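Local coordinates for protein sialidase B (Streptococcus pneumoniae serotype 4, PDB 4XJW) that cleaves terminal sialic acid residues from oligosaccharides, glycoproteins and glycolipids as a family 33 exo-sialidase and intramolecular trans-sialidase, at residues A[590-594]-A[595-599]; A[403-406]-A[407-410]; A[338-341]-A[342-346]; A[413-417]-A[418-422]. The protein carries 1 engineered substitution. All coordinates share one frame; numbering follows the deposited sequence.

Interaction 1 of 4, residues A[590-594]-A[595-599]; sequences LVNKE and DDSID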
loop_
_atom_site.group_PDB
_atom_site.type_symbol
_atom_site.label_atom_id
_atom_site.label_comp_id
_atom_site.label_asym_id
_atom_site.label_seq_id
_atom_site.Cartn_x
_atom_site.Cartn_y
_atom_site.Cartn_z
ATOM N N LEU A 590 -14.901 24.257 1.226
ATOM C CA LEU A 590 -16.290 24.618 1.507
ATOM C C LEU A 590 -17.008 24.968 0.208
ATOM O O LEU A 590 -16.454 25.680 -0.642
ATOM C CB LEU A 590 -16.351 25.803 2.467
ATOM C CG LEU A 590 -15.518 25.681 3.739
ATOM C CD1 LEU A 590 -15.765 26.852 4.670
ATOM C CD2 LEU A 590 -15.802 24.365 4.445
ATOM N N VAL A 591 -18.227 24.463 0.050
ATOM C CA VAL A 591 -18.979 24.639 -1.185
ATOM C C VAL A 591 -19.735 25.965 -1.206
ATOM O O VAL A 591 -20.450 26.303 -0.259
ATOM C CB VAL A 591 -19.977 23.477 -1.418
ATOM C CG1 VAL A 591 -20.755 23.686 -2.706
ATOM C CG2 VAL A 591 -19.242 22.144 -1.448
ATOM N N ASN A 592 -19.545 26.710 -2.289
ATOM C CA ASN A 592 -20.326 27.903 -2.574
ATOM C C ASN A 592 -21.620 27.464 -3.255
ATOM O O ASN A 592 -21.599 27.006 -4.399
ATOM C CB ASN A 592 -19.524 28.836 -3.485
ATOM C CG ASN A 592 -20.190 30.187 -3.683
ATOM O OD1 ASN A 592 -21.376 30.356 -3.411
ATOM N ND2 ASN A 592 -19.421 31.159 -4.164
ATOM N N LYS A 593 -22.743 27.598 -2.551
ATOM C CA LYS A 593 -24.031 27.120 -3.058
ATOM C C LYS A 593 -24.497 27.858 -4.317
ATOM O O LYS A 593 -25.399 27.402 -5.015
ATOM C CB LYS A 593 -25.102 27.205 -1.971
ATOM C CG LYS A 593 -24.785 26.397 -0.724
ATOM C CD LYS A 593 -24.695 24.900 -1.024
ATOM C CE LYS A 593 -26.055 24.312 -1.367
ATOM N NZ LYS A 593 -26.002 22.827 -1.546
ATOM N N GLU A 594 -23.863 28.990 -4.601
ATOM C CA GLU A 594 -24.159 29.792 -5.783
ATOM C C GLU A 594 -23.954 28.985 -7.062
ATOM O O GLU A 594 -24.825 28.937 -7.935
ATOM C CB GLU A 594 -23.216 30.994 -5.807
ATOM C CG GLU A 594 -23.716 32.241 -6.510
ATOM C CD GLU A 594 -22.625 33.300 -6.616
ATOM O OE1 GLU A 594 -21.433 32.921 -6.633
ATOM O OE2 GLU A 594 -22.958 34.502 -6.672
ATOM N N ASP A 595 -22.789 28.350 -7.161
ATOM C CA ASP A 595 -22.327 27.777 -8.417
ATOM C C ASP A 595 -21.612 26.444 -8.220
ATOM O O ASP A 595 -20.920 25.966 -9.124
ATOM C CB ASP A 595 -21.366 28.753 -9.089
ATOM C CG ASP A 595 -20.267 29.222 -8.151
ATOM O OD1 ASP A 595 -20.185 28.704 -7.012
ATOM O OD2 ASP A 595 -19.479 30.105 -8.552
ATOM N N ASP A 596 -21.767 25.867 -7.031
ATOM C CA ASP A 596 -21.124 24.602 -6.684
ATOM C C ASP A 596 -19.597 24.672 -6.729
ATOM O O ASP A 596 -18.928 23.641 -6.782
ATOM C CB ASP A 596 -21.631 23.462 -7.579
ATOM C CG ASP A 596 -23.095 23.147 -7.354
ATOM O OD1 ASP A 596 -23.510 23.060 -6.184
ATOM O OD2 ASP A 596 -23.824 22.984 -8.354
ATOM N N SER A 597 -19.042 25.878 -6.714
ATOM C CA SER A 597 -17.593 26.008 -6.634
ATOM C C SER A 597 -17.138 25.720 -5.202
ATOM O O SER A 597 -17.940 25.764 -4.260
ATOM C CB SER A 597 -17.118 27.392 -7.090
ATOM O OG SER A 597 -17.489 28.397 -6.168
ATOM N N ILE A 598 -15.851 25.414 -5.048
ATOM C CA ILE A 598 -15.294 25.027 -3.757
ATOM C C ILE A 598 -14.105 25.897 -3.370
ATOM O O ILE A 598 -13.150 26.042 -4.148
ATOM C CB ILE A 598 -14.829 23.550 -3.777
ATOM C CG1 ILE A 598 -15.990 22.616 -4.125
ATOM C CG2 ILE A 598 -14.200 23.166 -2.442
ATOM C CD1 ILE A 598 -15.604 21.142 -4.187
ATOM N N ASP A 599 -14.173 26.485 -2.178
ATOM C CA ASP A 599 -13.058 27.243 -1.620
ATOM C C ASP A 599 -12.222 26.347 -0.718
ATOM O O ASP A 599 -12.658 25.977 0.375
ATOM C CB ASP A 599 -13.565 28.455 -0.830
ATOM C CG ASP A 599 -12.484 29.089 0.028
ATOM O OD1 ASP A 599 -11.313 29.149 -0.413
ATOM O OD2 ASP A 599 -12.808 29.529 1.152
#
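Leu590 and Asp599 form an antiparallel hydrogen-bonded pair in the hairpin of strands 584-592 and 597-605, the last two strands of a four-stranded antiparallel blade of the sialidase beta-propeller. Leu590 N donates to Asp599 O at 3.0 Å, and Asp599 N returns a bond to Leu590 O. Nearer the turn, Asn592 N donates to Ser597 O at 2.7 Å. Asn592 O faces the loop, where it takes Asp595 N and, through a weak bent bond, Asp596 N.

Two Asx turns shape the connection. Asn592 OD1 accepts from Glu594 N at 3.1 Å, the donor standing well above the amide plane. Asp595 OD1 is gripped twice from one face of its carboxylate, by Ser597 OG at 2.8 Å and by Ser597 N at 3.1 Å. With chi1 at 51°, the Asp595 carboxylate is tucked back over its own backbone, within reach of both donors.

Apolar contact falls to the non-hydrogen-bonded pair, in which Val591 CG2 lies 4.2 Å from Ile598 CG1, on the face that packs against Leu509 and Phe517 of the neighbouring sheet. Asp596 forms salt bridges with Arg531 and Arg510.

Glu594 OE1 lies 3.9 Å from Asp595 OD2, a like-charge approach at the exposed tip; the two donors on Asp595 OD1 probably help offset its cost by stabilising that carboxylate's negative charge.

Interaction 2 of 4, residues A[403-406]-A[407-410]; sequences PMNV and FYKD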
loop_
_atom_site.group_PDB
_atom_site.type_symbol
_atom_site.label_atom_id
_atom_site.label_comp_id
_atom_site.label_asym_id
_atom_site.label_seq_id
_atom_site.Cartn_x
_atom_site.Cartn_y
_atom_site.Cartn_z
ATOM N N PRO A 403 -7.094 -26.538 -8.283
ATOM C CA PRO A 403 -7.995 -26.559 -9.441
ATOM C C PRO A 403 -7.482 -25.727 -10.602
ATOM O O PRO A 403 -6.952 -24.635 -10.390
ATOM C CB PRO A 403 -9.278 -25.926 -8.894
ATOM C CG PRO A 403 -9.256 -26.258 -7.456
ATOM C CD PRO A 403 -7.819 -26.210 -7.041
ATOM N N MET A 404 -7.659 -26.240 -11.816
ATOM C CA MET A 404 -7.204 -25.559 -13.024
ATOM C C MET A 404 -8.106 -24.371 -13.298
ATOM O O MET A 404 -9.316 -24.527 -13.432
ATOM C CB MET A 404 -7.228 -26.521 -14.216
ATOM C CG MET A 404 -6.870 -25.887 -15.561
ATOM S SD MET A 404 -7.024 -27.096 -16.888
ATOM C CE MET A 404 -5.670 -28.197 -16.468
ATOM N N ASN A 405 -7.508 -23.187 -13.384
ATOM C CA ASN A 405 -8.253 -21.953 -13.620
ATOM C C ASN A 405 -7.841 -21.358 -14.964
ATOM O O ASN A 405 -6.661 -21.375 -15.321
ATOM C CB ASN A 405 -7.978 -20.970 -12.476
ATOM C CG ASN A 405 -8.904 -19.773 -12.489
ATOM O OD1 ASN A 405 -8.871 -18.963 -13.406
ATOM N ND2 ASN A 405 -9.723 -19.647 -11.455
ATOM N N VAL A 406 -8.806 -20.812 -15.704
ATOM C CA VAL A 406 -8.525 -20.291 -17.038
ATOM C C VAL A 406 -7.609 -19.064 -17.026
ATOM O O VAL A 406 -7.114 -18.649 -18.072
ATOM C CB VAL A 406 -9.815 -19.975 -17.836
ATOM C CG1 VAL A 406 -10.625 -21.237 -18.066
ATOM C CG2 VAL A 406 -10.643 -18.897 -17.129
ATOM N N PHE A 407 -7.385 -18.493 -15.843
ATOM C CA PHE A 407 -6.454 -17.378 -15.692
ATOM C C PHE A 407 -5.007 -17.816 -15.420
ATOM O O PHE A 407 -4.108 -16.976 -15.296
ATOM C CB PHE A 407 -6.950 -16.442 -14.579
ATOM C CG PHE A 407 -8.072 -15.535 -15.015
ATOM C CD1 PHE A 407 -9.392 -15.957 -14.942
ATOM C CD2 PHE A 407 -7.799 -14.266 -15.506
ATOM C CE1 PHE A 407 -10.425 -15.119 -15.349
ATOM C CE2 PHE A 407 -8.829 -13.426 -15.930
ATOM C CZ PHE A 407 -10.131 -13.852 -15.841
ATOM N N TYR A 408 -4.775 -19.126 -15.366
ATOM C CA TYR A 408 -3.477 -19.658 -14.955
ATOM C C TYR A 408 -2.567 -19.997 -16.132
ATOM O O TYR A 408 -3.037 -20.313 -17.228
ATOM C CB TYR A 408 -3.633 -20.928 -14.119
ATOM C CG TYR A 408 -4.288 -20.774 -12.767
ATOM C CD1 TYR A 408 -4.648 -19.529 -12.263
ATOM C CD2 TYR A 408 -4.537 -21.895 -11.989
ATOM C CE1 TYR A 408 -5.244 -19.416 -11.006
ATOM C CE2 TYR A 408 -5.126 -21.790 -10.751
ATOM C CZ TYR A 408 -5.483 -20.557 -10.263
ATOM O OH TYR A 408 -6.079 -20.500 -9.014
ATOM N N LYS A 409 -1.267 -19.969 -15.869
ATOM C CA LYS A 409 -0.259 -20.270 -16.887
ATOM C C LYS A 409 -0.360 -21.726 -17.344
ATOM O O LYS A 409 -0.185 -22.021 -18.523
ATOM C CB LYS A 409 1.132 -19.992 -16.324
ATOM C CG LYS A 409 2.283 -20.443 -17.215
ATOM C CD LYS A 409 3.607 -20.115 -16.547
ATOM C CE LYS A 409 4.787 -20.553 -17.394
ATOM N NZ LYS A 409 6.090 -20.231 -16.742
ATOM N N ASP A 410 -0.683 -22.623 -16.416
ATOM C CA ASP A 410 -0.673 -24.059 -16.700
ATOM C C ASP A 410 -2.005 -24.616 -17.214
ATOM O O ASP A 410 -2.138 -25.829 -17.414
ATOM C CB ASP A 410 -0.248 -24.848 -15.454
ATOM C CG ASP A 410 1.215 -24.651 -15.087
ATOM O OD1 ASP A 410 1.907 -23.820 -15.714
ATOM O OD2 ASP A 410 1.663 -25.339 -14.138
HETATM O O HOH W 1 -7.378 -22.672 -8.387
HETATM O O HOH W 2 -4.418 -18.218 -18.521
#
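Asn405 OD1 accepts a bond from Phe407 N at 2.9 Å, with the donor in the carbonyl plane on a lone pair and an N-H...O angle of 163°. The same oxygen lies near the plane of the Phe407 ring at its edge, 3.4 Å from Phe407 CD1. The side chain reaches forward along the chain because CG of Asn405 lies opposite the backbone N (chi1 -169°), turning the amide toward the next residues.

A second bond closes the bend: Tyr408 N donates to Asn405 O at 2.9 Å. This is a type I beta turn from Asn405 to Tyr408, in the loop between strands 400-403 and 413-414, and the side chain of Asn405, at its first position, adds an Asx turn through its bond to the backbone N two residues on.

The Tyr408 ring folds back over the start of the turn. Asn405 CB sits 3.2 Å from the ring centroid, over its face and nearly on the normal, in a close CH-pi contact. Val406 CG2 packs against Phe407 CD1 at 3.9 Å.

Two waters complete the local network. One donates to Pro403 O and also bonds Tyr408 OH at 2.6 Å, a hydroxyl that is bonded to Asn261 N as well. The other donates to both Val406 O and Tyr408 O, linking two carbonyls of the turn. Beyond the bend, the Asp410 carboxylate binds Tyr384 and His397.

Interaction 3 of 4, residues A[338-341]-A[342-346]; sequences NGDN and DFRYT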
loop_
_atom_site.group_PDB
_atom_site.type_symbol
_atom_site.label_atom_id
_atom_site.label_comp_id
_atom_site.label_asym_id
_atom_site.label_seq_id
_atom_site.Cartn_x
_atom_site.Cartn_y
_atom_site.Cartn_z
ATOM N N ASN A 338 -4.544 -25.428 -25.316
ATOM C CA ASN A 338 -3.113 -25.678 -25.443
ATOM C C ASN A 338 -2.788 -26.372 -26.765
ATOM O O ASN A 338 -3.440 -27.349 -27.136
ATOM C CB ASN A 338 -2.598 -26.505 -24.269
ATOM C CG ASN A 338 -1.084 -26.468 -24.154
ATOM O OD1 ASN A 338 -0.421 -25.601 -24.728
ATOM N ND2 ASN A 338 -0.532 -27.408 -23.405
ATOM N N GLY A 339 -1.798 -25.848 -27.476
ATOM C CA GLY A 339 -1.458 -26.363 -28.791
ATOM C C GLY A 339 -1.930 -25.470 -29.926
ATOM O O GLY A 339 -1.283 -25.389 -30.973
ATOM N N ASP A 340 -3.060 -24.797 -29.722
ATOM C CA ASP A 340 -3.595 -23.860 -30.708
ATOM C C ASP A 340 -2.849 -22.526 -30.640
ATOM O O ASP A 340 -2.404 -22.112 -29.567
ATOM C CB ASP A 340 -5.090 -23.614 -30.457
ATOM C CG ASP A 340 -5.934 -24.862 -30.613
ATOM O OD1 ASP A 340 -5.362 -25.959 -30.792
ATOM O OD2 ASP A 340 -7.179 -24.750 -30.540
ATOM N N ASN A 341 -2.723 -21.849 -31.780
ATOM C CA ASN A 341 -2.150 -20.505 -31.803
ATOM C C ASN A 341 -3.222 -19.424 -31.872
ATOM O O ASN A 341 -2.921 -18.230 -31.819
ATOM C CB ASN A 341 -1.162 -20.345 -32.961
ATOM C CG ASN A 341 0.219 -20.879 -32.627
ATOM O OD1 ASN A 341 0.636 -20.872 -31.469
ATOM N ND2 ASN A 341 0.938 -21.342 -33.644
ATOM N N ASP A 342 -4.472 -19.854 -31.996
ATOM C CA ASP A 342 -5.604 -18.938 -32.038
ATOM C C ASP A 342 -6.621 -19.276 -30.946
ATOM O O ASP A 342 -6.531 -20.324 -30.297
ATOM C CB ASP A 342 -6.264 -18.978 -33.419
ATOM C CG ASP A 342 -6.419 -20.392 -33.950
ATOM O OD1 ASP A 342 -5.742 -21.304 -33.424
ATOM O OD2 ASP A 342 -7.212 -20.593 -34.896
ATOM N N PHE A 343 -7.580 -18.379 -30.741
ATOM C CA PHE A 343 -8.645 -18.607 -29.774
ATOM C C PHE A 343 -9.860 -19.203 -30.471
ATOM O O PHE A 343 -10.660 -18.486 -31.071
ATOM C CB PHE A 343 -9.007 -17.296 -29.071
ATOM C CG PHE A 343 -8.006 -16.873 -28.043
ATOM C CD1 PHE A 343 -6.768 -16.361 -28.426
ATOM C CD2 PHE A 343 -8.286 -17.011 -26.688
ATOM C CE1 PHE A 343 -5.838 -15.981 -27.479
ATOM C CE2 PHE A 343 -7.356 -16.635 -25.736
ATOM C CZ PHE A 343 -6.131 -16.118 -26.127
ATOM N N ARG A 344 -9.985 -20.521 -30.390
ATOM C CA ARG A 344 -11.005 -21.240 -31.147
ATOM C C ARG A 344 -12.224 -21.621 -30.304
ATOM O O ARG A 344 -13.110 -22.348 -30.769
ATOM C CB ARG A 344 -10.381 -22.475 -31.817
ATOM C CG ARG A 344 -9.263 -22.119 -32.802
ATOM C CD ARG A 344 -8.478 -23.332 -33.303
ATOM N NE ARG A 344 -9.245 -24.157 -34.237
ATOM C CZ ARG A 344 -9.227 -24.015 -35.561
ATOM N NH1 ARG A 344 -8.484 -23.070 -36.126
ATOM N NH2 ARG A 344 -9.960 -24.817 -36.325
ATOM N N TYR A 345 -12.285 -21.096 -29.078
ATOM C CA TYR A 345 -13.344 -21.454 -28.138
ATOM C C TYR A 345 -13.974 -20.242 -27.445
ATOM O O TYR A 345 -13.355 -19.178 -27.329
ATOM C CB TYR A 345 -12.817 -22.434 -27.085
ATOM C CG TYR A 345 -12.252 -23.710 -27.668
ATOM C CD1 TYR A 345 -10.929 -23.778 -28.088
ATOM C CD2 TYR A 345 -13.047 -24.843 -27.804
ATOM C CE1 TYR A 345 -10.411 -24.940 -28.635
ATOM C CE2 TYR A 345 -12.540 -26.009 -28.340
ATOM C CZ TYR A 345 -11.221 -26.051 -28.754
ATOM O OH TYR A 345 -10.719 -27.218 -29.289
ATOM N N THR A 346 -15.217 -20.416 -27.003
ATOM C CA THR A 346 -15.900 -19.434 -26.167
ATOM C C THR A 346 -16.573 -20.143 -25.006
ATOM O O THR A 346 -16.885 -21.337 -25.085
ATOM C CB THR A 346 -16.977 -18.639 -26.933
ATOM O OG1 THR A 346 -17.861 -19.545 -27.611
ATOM C CG2 THR A 346 -16.345 -17.695 -27.934
HETATM O O HOH W 3 -7.858 -22.490 -29.230
HETATM O O HOH W 4 -8.557 -26.914 -30.686
#
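The backbone of Asp340 is extended and that of Asn341 bends, bringing residues 342-346 back past the Asp340 side chain. Asp340 OD2 is the meeting point. It touches Arg344 CD at 3.4 Å, the carboxylate and guanidinium planes standing nearly perpendicular, and approaches the edge of the Tyr345 ring at CE1, 3.8 Å away. NE of the Arg344 guanidinium stays 4.3 Å from Asp340 OD2, beyond salt-bridge range.

Two waters donate to this oxygen. One, 2.7 Å from Asp340 OD2, also donates to Asp342 O and accepts from Arg344 N; the other joins Asp340 OD2 to Tyr345 OH at 2.6 Å from each. Arg344 bends at chi3 (72°) to bring its guanidinium over to Asp342. There Arg344 NH1 forms a salt bridge with Asp342 OD2 at 3.0 Å, the oxygen offering its syn lone pair and lying close to the guanidinium plane. The positive group probably eases the proximity of the two aspartates. Tyr345 also packs edge-to-face on Phe413.

This water-bridged turn is the surface connection between the antiparallel strands 330-337 and 345-347 of the sheet inserted into the sialidase propeller.

Interaction 4 of 4, residues A[413-417]-A[418-422]; sequences FKVTP and TNYIA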
loop_
_atom_site.group_PDB
_atom_site.type_symbol
_atom_site.label_atom_id
_atom_site.label_comp_id
_atom_site.label_asym_id
_atom_site.label_seq_id
_atom_site.Cartn_x
_atom_site.Cartn_y
_atom_site.Cartn_z
ATOM N N PHE A 413 -7.118 -24.540 -21.026
ATOM C CA PHE A 413 -7.802 -23.451 -21.709
ATOM C C PHE A 413 -7.421 -22.128 -21.052
ATOM O O PHE A 413 -7.499 -21.999 -19.830
ATOM C CB PHE A 413 -9.319 -23.645 -21.634
ATOM C CG PHE A 413 -9.827 -24.754 -22.497
ATOM C CD1 PHE A 413 -10.034 -24.552 -23.851
ATOM C CD2 PHE A 413 -10.111 -25.996 -21.949
ATOM C CE1 PHE A 413 -10.507 -25.577 -24.656
ATOM C CE2 PHE A 413 -10.591 -27.026 -22.744
ATOM C CZ PHE A 413 -10.790 -26.812 -24.097
ATOM N N LYS A 414 -7.005 -21.157 -21.858
ATOM C CA LYS A 414 -6.510 -19.883 -21.336
ATOM C C LYS A 414 -7.260 -18.685 -21.907
ATOM O O LYS A 414 -7.630 -18.673 -23.084
ATOM C CB LYS A 414 -5.001 -19.765 -21.598
ATOM C CG LYS A 414 -4.201 -20.708 -20.710
ATOM C CD LYS A 414 -2.737 -20.786 -21.109
ATOM C CE LYS A 414 -1.916 -19.677 -20.502
ATOM N NZ LYS A 414 -0.449 -19.956 -20.656
ATOM N N VAL A 415 -7.494 -17.680 -21.065
ATOM C CA VAL A 415 -8.134 -16.450 -21.513
ATOM C C VAL A 415 -7.141 -15.564 -22.252
ATOM O O VAL A 415 -5.926 -15.767 -22.182
ATOM C CB VAL A 415 -8.747 -15.662 -20.336
ATOM C CG1 VAL A 415 -9.801 -16.497 -19.636
ATOM C CG2 VAL A 415 -7.673 -15.248 -19.350
ATOM N N THR A 416 -7.670 -14.578 -22.965
ATOM C CA THR A 416 -6.847 -13.589 -23.644
ATOM C C THR A 416 -5.934 -12.884 -22.640
ATOM O O THR A 416 -6.385 -12.512 -21.556
ATOM C CB THR A 416 -7.749 -12.546 -24.335
ATOM O OG1 THR A 416 -8.598 -13.200 -25.293
ATOM C CG2 THR A 416 -6.935 -11.478 -25.017
ATOM N N PRO A 417 -4.639 -12.742 -22.970
ATOM C CA PRO A 417 -3.678 -12.076 -22.080
ATOM C C PRO A 417 -3.894 -10.576 -22.071
ATOM O O PRO A 417 -3.123 -9.827 -22.651
ATOM C CB PRO A 417 -2.319 -12.411 -22.709
ATOM C CG PRO A 417 -2.642 -12.599 -24.169
ATOM C CD PRO A 417 -3.979 -13.291 -24.169
ATOM N N THR A 418 -4.959 -10.145 -21.405
ATOM C CA THR A 418 -5.268 -8.727 -21.308
ATOM C C THR A 418 -5.854 -8.490 -19.929
ATOM O O THR A 418 -6.014 -9.439 -19.169
ATOM C CB THR A 418 -6.262 -8.291 -22.411
ATOM O OG1 THR A 418 -6.353 -6.859 -22.455
ATOM C CG2 THR A 418 -7.643 -8.900 -22.179
ATOM N N ASN A 419 -6.169 -7.242 -19.598
ATOM C CA ASN A 419 -6.743 -6.941 -18.277
ATOM C C ASN A 419 -8.268 -6.939 -18.288
ATOM O O ASN A 419 -8.899 -6.535 -19.276
ATOM C CB ASN A 419 -6.230 -5.598 -17.768
ATOM C CG ASN A 419 -6.522 -4.477 -18.736
ATOM O OD1 ASN A 419 -5.939 -4.427 -19.821
ATOM N ND2 ASN A 419 -7.431 -3.574 -18.359
ATOM N N TYR A 420 -8.853 -7.383 -17.175
ATOM C CA TYR A 420 -10.303 -7.451 -17.021
ATOM C C TYR A 420 -10.728 -6.737 -15.740
ATOM O O TYR A 420 -9.886 -6.402 -14.908
ATOM C CB TYR A 420 -10.780 -8.905 -16.947
ATOM C CG TYR A 420 -10.361 -9.773 -18.113
ATOM C CD1 TYR A 420 -9.073 -10.303 -18.189
ATOM C CD2 TYR A 420 -11.258 -10.073 -19.132
ATOM C CE1 TYR A 420 -8.694 -11.102 -19.252
ATOM C CE2 TYR A 420 -10.885 -10.869 -20.198
ATOM C CZ TYR A 420 -9.606 -11.374 -20.253
ATOM O OH TYR A 420 -9.239 -12.166 -21.318
ATOM N N ILE A 421 -12.030 -6.520 -15.585
ATOM C CA ILE A 421 -12.584 -6.065 -14.308
ATOM C C ILE A 421 -13.519 -7.144 -13.800
ATOM O O ILE A 421 -14.323 -7.673 -14.566
ATOM C CB ILE A 421 -13.365 -4.742 -14.440
ATOM C CG1 ILE A 421 -12.443 -3.621 -14.908
ATOM C CG2 ILE A 421 -14.004 -4.340 -13.102
ATOM C CD1 ILE A 421 -13.140 -2.266 -15.071
ATOM N N ALA A 422 -13.406 -7.481 -12.519
ATOM C CA ALA A 422 -14.334 -8.439 -11.918
ATOM C C ALA A 422 -15.022 -7.808 -10.735
ATOM O O ALA A 422 -14.530 -6.826 -10.191
ATOM C CB ALA A 422 -13.620 -9.687 -11.493
#
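An inverse gamma turn centred on Pro417 marks the passage from strand 413-414, in the inserted sheet, to strand 420-426 of the catalytic beta-propeller. Its bond runs from Thr418 N to Thr416 O at 2.8 Å, bent to 133° as the tight three-residue turn imposes.

Thr416 O takes a second donor. Tyr420 OH donates a hydrogen bond to this carbonyl at 2.9 Å, tilted 18° from the carbonyl plane, so a single backbone oxygen ties the turn to a side chain four residues on. The tyrosine side chain runs roughly perpendicular to that of Thr416, and its OH rests 3.4 Å from Thr416 CB and 3.7 Å from Val415 CB. Val415 itself packs on Leu333 and Leu335 of strand 330-337.

The side chains of Thr416 and Thr418 run alongside each other in a common direction. Thr418 has its OG1 opposite the backbone N (chi1 -169°), which turns the hydroxyl toward the carbonyl of Asn318, its hydrogen-bond acceptor, and leaves the methyl on the side of Thr416. Across this small apolar patch, Thr416 CG2 meets Thr418 CG2 at 3.9 Å.

In the fold
Interactions 2, 3 and 4 gather around the inserted sheet, whereas interaction 1 lies far off on a propeller hairpin, its centre about 43 Å or more from their centres. Interactions 2 and 4 are buried and touch, Lys409 O meeting Lys414 NZ and Val406 O meeting Val415 N; interaction 3 is at the surface, yet its Phe343 and Tyr345 pack on residues 413-416. Segments 342-346 and 413-417 reach the same sheet, each beside strand 330-337. Chemistry follows place: the buried bends rely on backbone carbonyls, an amide and aromatic groups, the surface turn adds a carboxylate-arginine salt bridge, and the partly buried hairpin combines ladder bonds with two Asx turns. Water bridges both interactions 2 and 3.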